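Side-chain contacts in mannosyl-glycoprotein endo-beta-N-acetylglucosamidase-like domain-containing protein (Pseudomonas protegens, PDB 4KT3), which is a type VI secretion effector, a glycoside hydrolase that acts on peptidoglycan, captured here in complex with its immunity protein: residues 32-37 and 172-177; 66-71 and 165-170. All blocks are in the same frame, centred on the assembly; numbering follows the deposited sequence.

Contact 1 (32-37 and 172-177); sequences CNNISA and RGRMAC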
ATOM      1  N   CYS A  32       9.189  13.947  -0.009  1.00 19.64           N
ATOM      2  CA  CYS A  32       8.269  14.882   0.647  1.00 18.39           C
ATOM      3  C   CYS A  32       7.130  15.335  -0.266  1.00 17.66           C
ATOM      4  O   CYS A  32       6.186  15.985   0.185  1.00 18.57           O
ATOM      5  CB  CYS A  32       9.023  16.108   1.169  1.00 22.11           C
ATOM      6  SG  CYS A  32      10.329  15.781   2.396  1.00 22.68           S
ATOM      7  N   ASN A  33       7.211  14.984  -1.546  1.00 16.44           N
ATOM      8  CA  ASN A  33       6.198  15.398  -2.509  1.00 18.12           C
ATOM      9  C   ASN A  33       4.968  14.493  -2.522  1.00 13.88           C
ATOM     10  O   ASN A  33       3.927  14.863  -3.068  1.00 16.12           O
ATOM     11  CB  ASN A  33       6.807  15.470  -3.912  1.00 19.93           C
ATOM     12  CG  ASN A  33       7.806  16.584  -4.042  1.00 27.11           C
ATOM     13  OD1 ASN A  33       7.717  17.583  -3.339  1.00 30.47           O
ATOM     14  ND2 ASN A  33       8.766  16.422  -4.945  1.00 31.18           N
ATOM     15  N   ASN A  34       5.082  13.314  -1.913  1.00 16.26           N
ATOM     16  CA  ASN A  34       3.942  12.424  -1.757  1.00 14.35           C
ATOM     17  C   ASN A  34       3.198  12.851  -0.500  1.00 11.00           C
ATOM     18  O   ASN A  34       3.518  12.422   0.613  1.00 13.51           O
ATOM     19  CB  ASN A  34       4.422  10.979  -1.643  1.00 13.74           C
ATOM     20  CG  ASN A  34       3.285   9.987  -1.545  1.00 12.44           C
ATOM     21  OD1 ASN A  34       2.154  10.344  -1.189  1.00 11.86           O
ATOM     22  ND2 ASN A  34       3.578   8.719  -1.864  1.00 14.75           N
ATOM     23  N   ILE A  35       2.214  13.721  -0.675  1.00 11.85           N
ATOM     24  CA  ILE A  35       1.567  14.351   0.476  1.00 14.16           C
ATOM     25  C   ILE A  35       0.820  13.329   1.351  1.00 12.52           C
ATOM     26  O   ILE A  35       0.882  13.390   2.588  1.00 13.41           O
ATOM     27  CB  ILE A  35       0.631  15.504   0.023  1.00 15.87           C
ATOM     28  CG1 ILE A  35       1.405  16.561  -0.787  1.00 17.55           C
ATOM     29  CG2 ILE A  35      -0.026  16.155   1.212  1.00 17.49           C
ATOM     30  CD1 ILE A  35       2.705  17.065  -0.141  1.00 21.46           C
ATOM     31  N   SER A  36       0.137  12.385   0.721  1.00 11.69           N
ATOM     32  CA  SER A  36      -0.570  11.338   1.455  1.00 10.71           C
ATOM     33  C   SER A  36       0.393  10.625   2.394  1.00  9.13           C
ATOM     34  O   SER A  36       0.084  10.399   3.582  1.00 10.37           O
ATOM     35  CB  SER A  36      -1.165  10.339   0.470  1.00 12.08           C
ATOM     36  OG  SER A  36      -1.848   9.291   1.133  1.00 11.95           O
ATOM     37  N   ALA A  37       1.529  10.201   1.845  1.00 10.25           N
ATOM     38  CA  ALA A  37       2.504   9.458   2.649  1.00  8.94           C
ATOM     39  C   ALA A  37       3.091  10.307   3.789  1.00 10.44           C
ATOM     40  O   ALA A  37       3.233   9.834   4.919  1.00 10.54           O
ATOM     41  CB  ALA A  37       3.607   8.898   1.753  1.00 12.15           C
ATOM     42  N   ARG A 172      11.611   6.456   7.070  1.00 13.99           N
ATOM     43  CA  ARG A 172      12.667   7.167   7.782  1.00 14.99           C
ATOM     44  C   ARG A 172      12.896   8.543   7.163  1.00 15.30           C
ATOM     45  O   ARG A 172      13.028   9.539   7.879  1.00 17.32           O
ATOM     46  CB  ARG A 172      13.973   6.373   7.781  1.00 14.44           C
ATOM     47  CG  ARG A 172      15.052   6.937   8.712  1.00 15.67           C
ATOM     48  CD  ARG A 172      16.415   6.284   8.452  1.00 17.08           C
ATOM     49  NE  ARG A 172      16.364   4.835   8.606  1.00 16.98           N
ATOM     50  CZ  ARG A 172      17.008   3.963   7.834  1.00 18.78           C
ATOM     51  NH1 ARG A 172      17.781   4.376   6.837  1.00 21.52           N
ATOM     52  NH2 ARG A 172      16.882   2.665   8.067  1.00 19.28           N
ATOM     53  N   GLY A 173      12.951   8.597   5.833  1.00 16.95           N
ATOM     54  CA  GLY A 173      13.146   9.859   5.142  1.00 16.20           C
ATOM     55  C   GLY A 173      11.949  10.784   5.265  1.00 14.93           C
ATOM     56  O   GLY A 173      12.106  11.994   5.419  1.00 16.94           O
ATOM     57  N   ARG A 174      10.745  10.230   5.183  1.00 15.32           N
ATOM     58  CA  ARG A 174       9.535  11.039   5.263  1.00 14.42           C
ATOM     59  C   ARG A 174       9.313  11.636   6.649  1.00 13.71           C
ATOM     60  O   ARG A 174       8.602  12.632   6.797  1.00 15.87           O
ATOM     61  CB  ARG A 174       8.319  10.227   4.792  1.00 15.02           C
ATOM     62  CG  ARG A 174       8.347  10.038   3.290  1.00 18.32           C
ATOM     63  CD  ARG A 174       7.143   9.341   2.702  1.00 19.41           C
ATOM     64  NE  ARG A 174       7.152   9.592   1.248  1.00 26.55           N
ATOM     65  CZ  ARG A 174       7.077   8.679   0.282  1.00 23.31           C
ATOM     66  NH1 ARG A 174       6.940   7.386   0.541  1.00 22.32           N
ATOM     67  NH2 ARG A 174       7.123   9.074  -0.982  1.00 25.14           N
HETATM   68  N   MSE A 175       9.959  11.066   7.657  1.00 12.44           N
HETATM   69  CA  MSE A 175       9.894  11.630   9.002  1.00 12.37           C
HETATM   70  C   MSE A 175      10.538  13.016   9.090  1.00 14.40           C
HETATM   71  O   MSE A 175      10.233  13.787   9.996  1.00 15.54           O
HETATM   72  CB  MSE A 175      10.550  10.675  10.016  1.00 11.49           C
HETATM   73  CG  MSE A 175       9.714   9.443  10.319  1.00 13.57           C
HETATM   74 SE   MSE A 175      10.568   8.170  11.478  0.80 12.34          SE
HETATM   75  CE  MSE A 175      10.585   9.224  13.128  1.00 13.66           C
ATOM     76  N   ALA A 176      11.401  13.331   8.129  1.00 15.51           N
ATOM     77  CA  ALA A 176      12.072  14.627   8.057  1.00 14.81           C
ATOM     78  C   ALA A 176      11.260  15.700   7.314  1.00 19.49           C
ATOM     79  O   ALA A 176      11.657  16.863   7.263  1.00 22.40           O
ATOM     80  CB  ALA A 176      13.437  14.447   7.376  1.00 18.78           C
ATOM     81  N   CYS A 177      10.141  15.299   6.718  1.00 17.35           N
ATOM     82  CA  CYS A 177       9.346  16.185   5.873  1.00 18.56           C
ATOM     83  C   CYS A 177       8.363  17.007   6.694  1.00 25.23           C
ATOM     84  O   CYS A 177       7.789  17.982   6.182  1.00 27.50           O
ATOM     85  CB  CYS A 177       8.545  15.364   4.863  1.00 18.87           C
ATOM     86  SG  CYS A 177       9.516  14.410   3.680  1.00 17.84           S
ATOM     87  OXT CYS A 177       8.103  16.697   7.863  1.00 27.64           O
TER
HETATM   88  O   HOH W   1       6.016   7.375  -3.207  1.00 17.85           O
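Cys32 and Cys177 form a disulfide, with SG of Cys32 2.0 Å from SG of Cys177. The torsion about the S-S bond is -83°, close to the relaxed right angle. Cys177 is the last residue, so the bridge ties the C-terminus to the loop before helix 35-54. A type I turn from Arg174 brings it there, closed by Cys177 N to Arg174 O at 3.1 Å.

Next to the disulfide, Arg174, extended from CG to NE, runs alongside Ala37 and reaches Asn34. CB of Ala37 sits over one face of the guanidinium, near its rim, 3.6 Å from NE of Arg174. CB of Asn34 meets NH2 of Arg174 at 3.4 Å, and ND2 of Asn34 lies over the same face. The amide and guanidinium planes are 74° apart, so they do not stack. One water joins them, accepting from Asn34 ND2 at 3.1 Å and from Arg174 NH2 at 3.0 Å.

Asn34 is the N-cap of helix 35-54. Its CG is anti to the backbone N (chi1 -177°), which lets Asn34 OD1 accept from Ala37 N at 3.1 Å. The N-H comes from above the carbonyl plane. OD1 also accepts from His59 of the immunity protein. Arg174 NE donates to Leu31 O and NH1 bonds to Tyr72 OH.

The contact joins the start of helix 35-54 to the end of helix 160-174. Val38 and Val41 of helix 35-54 continue the packing against Cys177 and Arg174.

Contact 2 (66-71 and 165-170); sequences AAQESQ and ADIIIA
Ile167 meets Ala67 and Gln68 where two helices of the lysozyme-like glucosaminidase domain pack together, helix 59-70 and helix 160-174. All three residues are buried. The two branches of Ile167 have different tasks. CG2 faces the methyl of Ala67, with Ile167 CG2 4.2 Å from Ala67 CB. CD1 reaches on to Gln68, lying 3.9 Å from Gln68 CB and 3.4 Å from Gln68 OE1. Ile167 holds CG1 and CD1 extended (chi2 173°), which carries the methyl to the glutamine. The two side chains cross at about a right angle.

Gln68 bends at chi2 (72°), and its amide meets Ile167 through OE1, with the methyl off to one face of the amide plane; NE2 points away. The amide is held from the other protein of the complex: NE2 donates to the backbone O of Tyr79 of the immunity protein. Asn96 of that chain also packs on Ile167. Within the effector, Tyr163 and Leu164 touch Gln68, and Val171 adds to the surface against Ala67. Phe40 of helix 35-54 lies against Ala67 as well.

Further along the chain, Gln71 has a positive phi and is the first residue to leave helical angles. Ser70 OG accepts from Gly73 N in the loop beyond. Ala66 O takes two donors from one residue: Ser70 N at 2.9 Å and Ser70 OG at 2.7 Å, which approach from opposite faces of the carbonyl plane.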
ATOM      1  N   ALA A  66       3.348  -0.329   9.412  1.00 10.08           N
ATOM      2  CA  ALA A  66       1.999   0.230   9.345  1.00  9.28           C
ATOM      3  C   ALA A  66       1.729   0.854   7.962  1.00  9.63           C
ATOM      4  O   ALA A  66       0.628   0.738   7.432  1.00 11.09           O
ATOM      5  CB  ALA A  66       1.788   1.245  10.441  1.00 11.58           C
ATOM      6  N   ALA A  67       2.717   1.542   7.393  1.00  9.51           N
ATOM      7  CA  ALA A  67       2.549   2.155   6.068  1.00  9.73           C
ATOM      8  C   ALA A  67       2.267   1.095   4.995  1.00  9.95           C
ATOM      9  O   ALA A  67       1.464   1.314   4.090  1.00 10.94           O
ATOM     10  CB  ALA A  67       3.780   2.962   5.693  1.00 11.55           C
ATOM     11  N   GLN A  68       2.979  -0.021   5.074  1.00  9.90           N
ATOM     12  CA  GLN A  68       2.777  -1.164   4.190  1.00 10.79           C
ATOM     13  C   GLN A  68       1.373  -1.766   4.337  1.00 10.08           C
ATOM     14  O   GLN A  68       0.696  -2.047   3.354  1.00 12.39           O
ATOM     15  CB  GLN A  68       3.838  -2.220   4.530  1.00 10.53           C
ATOM     16  CG  GLN A  68       3.537  -3.661   4.121  1.00 12.63           C
ATOM     17  CD  GLN A  68       3.612  -3.903   2.623  1.00 13.20           C
ATOM     18  OE1 GLN A  68       3.464  -2.985   1.813  1.00 14.24           O
ATOM     19  NE2 GLN A  68       3.824  -5.165   2.244  1.00 14.36           N
ATOM     20  N   GLU A  69       0.937  -1.990   5.571  1.00  9.60           N
ATOM     21  CA  GLU A  69      -0.326  -2.683   5.789  1.00 10.23           C
ATOM     22  C   GLU A  69      -1.531  -1.809   5.484  1.00 10.92           C
ATOM     23  O   GLU A  69      -2.574  -2.315   5.044  1.00 10.92           O
ATOM     24  CB  GLU A  69      -0.430  -3.175   7.232  1.00 11.82           C
ATOM     25  CG  GLU A  69       0.653  -4.177   7.651  1.00 11.48           C
ATOM     26  CD  GLU A  69       0.599  -5.440   6.837  1.00 10.46           C
ATOM     27  OE1 GLU A  69      -0.435  -6.149   6.903  1.00 12.58           O
ATOM     28  OE2 GLU A  69       1.593  -5.712   6.142  1.00 12.53           O
ATOM     29  N   SER A  70      -1.393  -0.510   5.743  1.00 10.67           N
ATOM     30  CA  SER A  70      -2.511   0.433   5.651  1.00 10.43           C
ATOM     31  C   SER A  70      -2.509   1.337   4.426  1.00  9.17           C
ATOM     32  O   SER A  70      -3.363   2.208   4.322  1.00 10.62           O
ATOM     33  CB  SER A  70      -2.548   1.308   6.914  1.00 10.32           C
ATOM     34  OG  SER A  70      -1.518   2.282   6.917  1.00 10.68           O
ATOM     35  N   GLN A  71      -1.539   1.140   3.537  1.00  9.72           N
ATOM     36  CA  GLN A  71      -1.374   2.001   2.366  1.00  9.52           C
ATOM     37  C   GLN A  71      -1.290   3.466   2.834  1.00 10.62           C
ATOM     38  O   GLN A  71      -2.014   4.362   2.375  1.00 10.70           O
ATOM     39  CB  GLN A  71      -2.514   1.790   1.358  1.00 10.95           C
ATOM     40  CG  GLN A  71      -2.544   0.371   0.747  1.00 11.03           C
ATOM     41  CD  GLN A  71      -2.987  -0.704   1.741  1.00 11.69           C
ATOM     42  OE1 GLN A  71      -2.281  -1.710   1.973  1.00 16.26           O
ATOM     43  NE2 GLN A  71      -4.142  -0.500   2.329  1.00 10.42           N
ATOM     44  N   ALA A 165      11.711  -3.468   3.443  1.00 18.72           N
ATOM     45  CA  ALA A 165      12.862  -2.704   3.897  1.00 16.91           C
ATOM     46  C   ALA A 165      12.922  -1.348   3.186  1.00 16.78           C
ATOM     47  O   ALA A 165      13.265  -0.332   3.795  1.00 19.84           O
ATOM     48  CB  ALA A 165      14.157  -3.500   3.685  1.00 17.13           C
ATOM     49  N   ASP A 166      12.570  -1.327   1.904  1.00 18.38           N
ATOM     50  CA  ASP A 166      12.541  -0.076   1.149  1.00 17.89           C
ATOM     51  C   ASP A 166      11.478   0.882   1.689  1.00 16.30           C
ATOM     52  O   ASP A 166      11.702   2.093   1.746  1.00 18.96           O
ATOM     53  CB  ASP A 166      12.314  -0.337  -0.341  1.00 20.99           C
ATOM     54  CG  ASP A 166      13.558  -0.881  -1.034  1.00 26.07           C
ATOM     55  OD1 ASP A 166      14.644  -0.876  -0.408  1.00 27.88           O
ATOM     56  OD2 ASP A 166      13.454  -1.305  -2.208  1.00 27.24           O
ATOM     57  N   ILE A 167      10.327   0.346   2.087  1.00 15.26           N
ATOM     58  CA  ILE A 167       9.283   1.178   2.699  1.00 14.49           C
ATOM     59  C   ILE A 167       9.778   1.769   4.016  1.00 10.91           C
ATOM     60  O   ILE A 167       9.546   2.949   4.302  1.00 13.56           O
ATOM     61  CB  ILE A 167       7.989   0.382   2.932  1.00 12.68           C
ATOM     62  CG1 ILE A 167       7.330   0.087   1.583  1.00 13.67           C
ATOM     63  CG2 ILE A 167       7.026   1.156   3.817  1.00 14.18           C
ATOM     64  CD1 ILE A 167       6.135  -0.843   1.676  1.00 13.97           C
ATOM     65  N   ILE A 168      10.482   0.962   4.801  1.00 12.66           N
ATOM     66  CA  ILE A 168      11.009   1.421   6.085  1.00 12.59           C
ATOM     67  C   ILE A 168      11.990   2.572   5.863  1.00 14.38           C
ATOM     68  O   ILE A 168      11.966   3.583   6.575  1.00 13.75           O
ATOM     69  CB  ILE A 168      11.684   0.245   6.833  1.00 13.85           C
ATOM     70  CG1 ILE A 168      10.596  -0.698   7.365  1.00 12.88           C
ATOM     71  CG2 ILE A 168      12.562   0.742   7.966  1.00 14.32           C
ATOM     72  CD1 ILE A 168      11.110  -2.067   7.811  1.00 13.63           C
ATOM     73  N   ILE A 169      12.842   2.438   4.854  1.00 15.68           N
ATOM     74  CA  ILE A 169      13.815   3.485   4.555  1.00 18.79           C
ATOM     75  C   ILE A 169      13.107   4.753   4.064  1.00 16.75           C
ATOM     76  O   ILE A 169      13.488   5.879   4.429  1.00 17.60           O
ATOM     77  CB  ILE A 169      14.857   2.986   3.536  1.00 19.45           C
ATOM     78  CG1 ILE A 169      15.705   1.888   4.182  1.00 20.62           C
ATOM     79  CG2 ILE A 169      15.754   4.129   3.066  1.00 23.72           C
ATOM     80  CD1 ILE A 169      16.505   1.056   3.199  1.00 26.13           C
ATOM     81  N   ALA A 170      12.060   4.574   3.265  1.00 15.49           N
ATOM     82  CA  ALA A 170      11.279   5.710   2.778  1.00 15.88           C
ATOM     83  C   ALA A 170      10.583   6.433   3.932  1.00 16.81           C
ATOM     84  O   ALA A 170      10.551   7.664   3.976  1.00 15.85           O
ATOM     85  CB  ALA A 170      10.258   5.253   1.738  1.00 17.92           C
TER

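The two contacts share helix 160-174: 165-170 lies within it, and 172-177 runs on from its end, with one residue between. Their centres are 12 Å apart. Contact 2 lies near the middle of the chain, its centre about 7 Å from the chain centre, while contact 1 is about 16 Å out, where the C-terminus meets the start of the modelled chain. Contact 2 is nested in the loop that the disulfide of contact 1 closes. Helices 35-54 and 59-70 follow each other and both reach the shared helix. Tyr72 connects the sites, touching Ala37 in contact 1 and Ala67 in contact 2. The immunity protein reaches both contacts, bonding Asn34 through His59 and Gln68 through Tyr79.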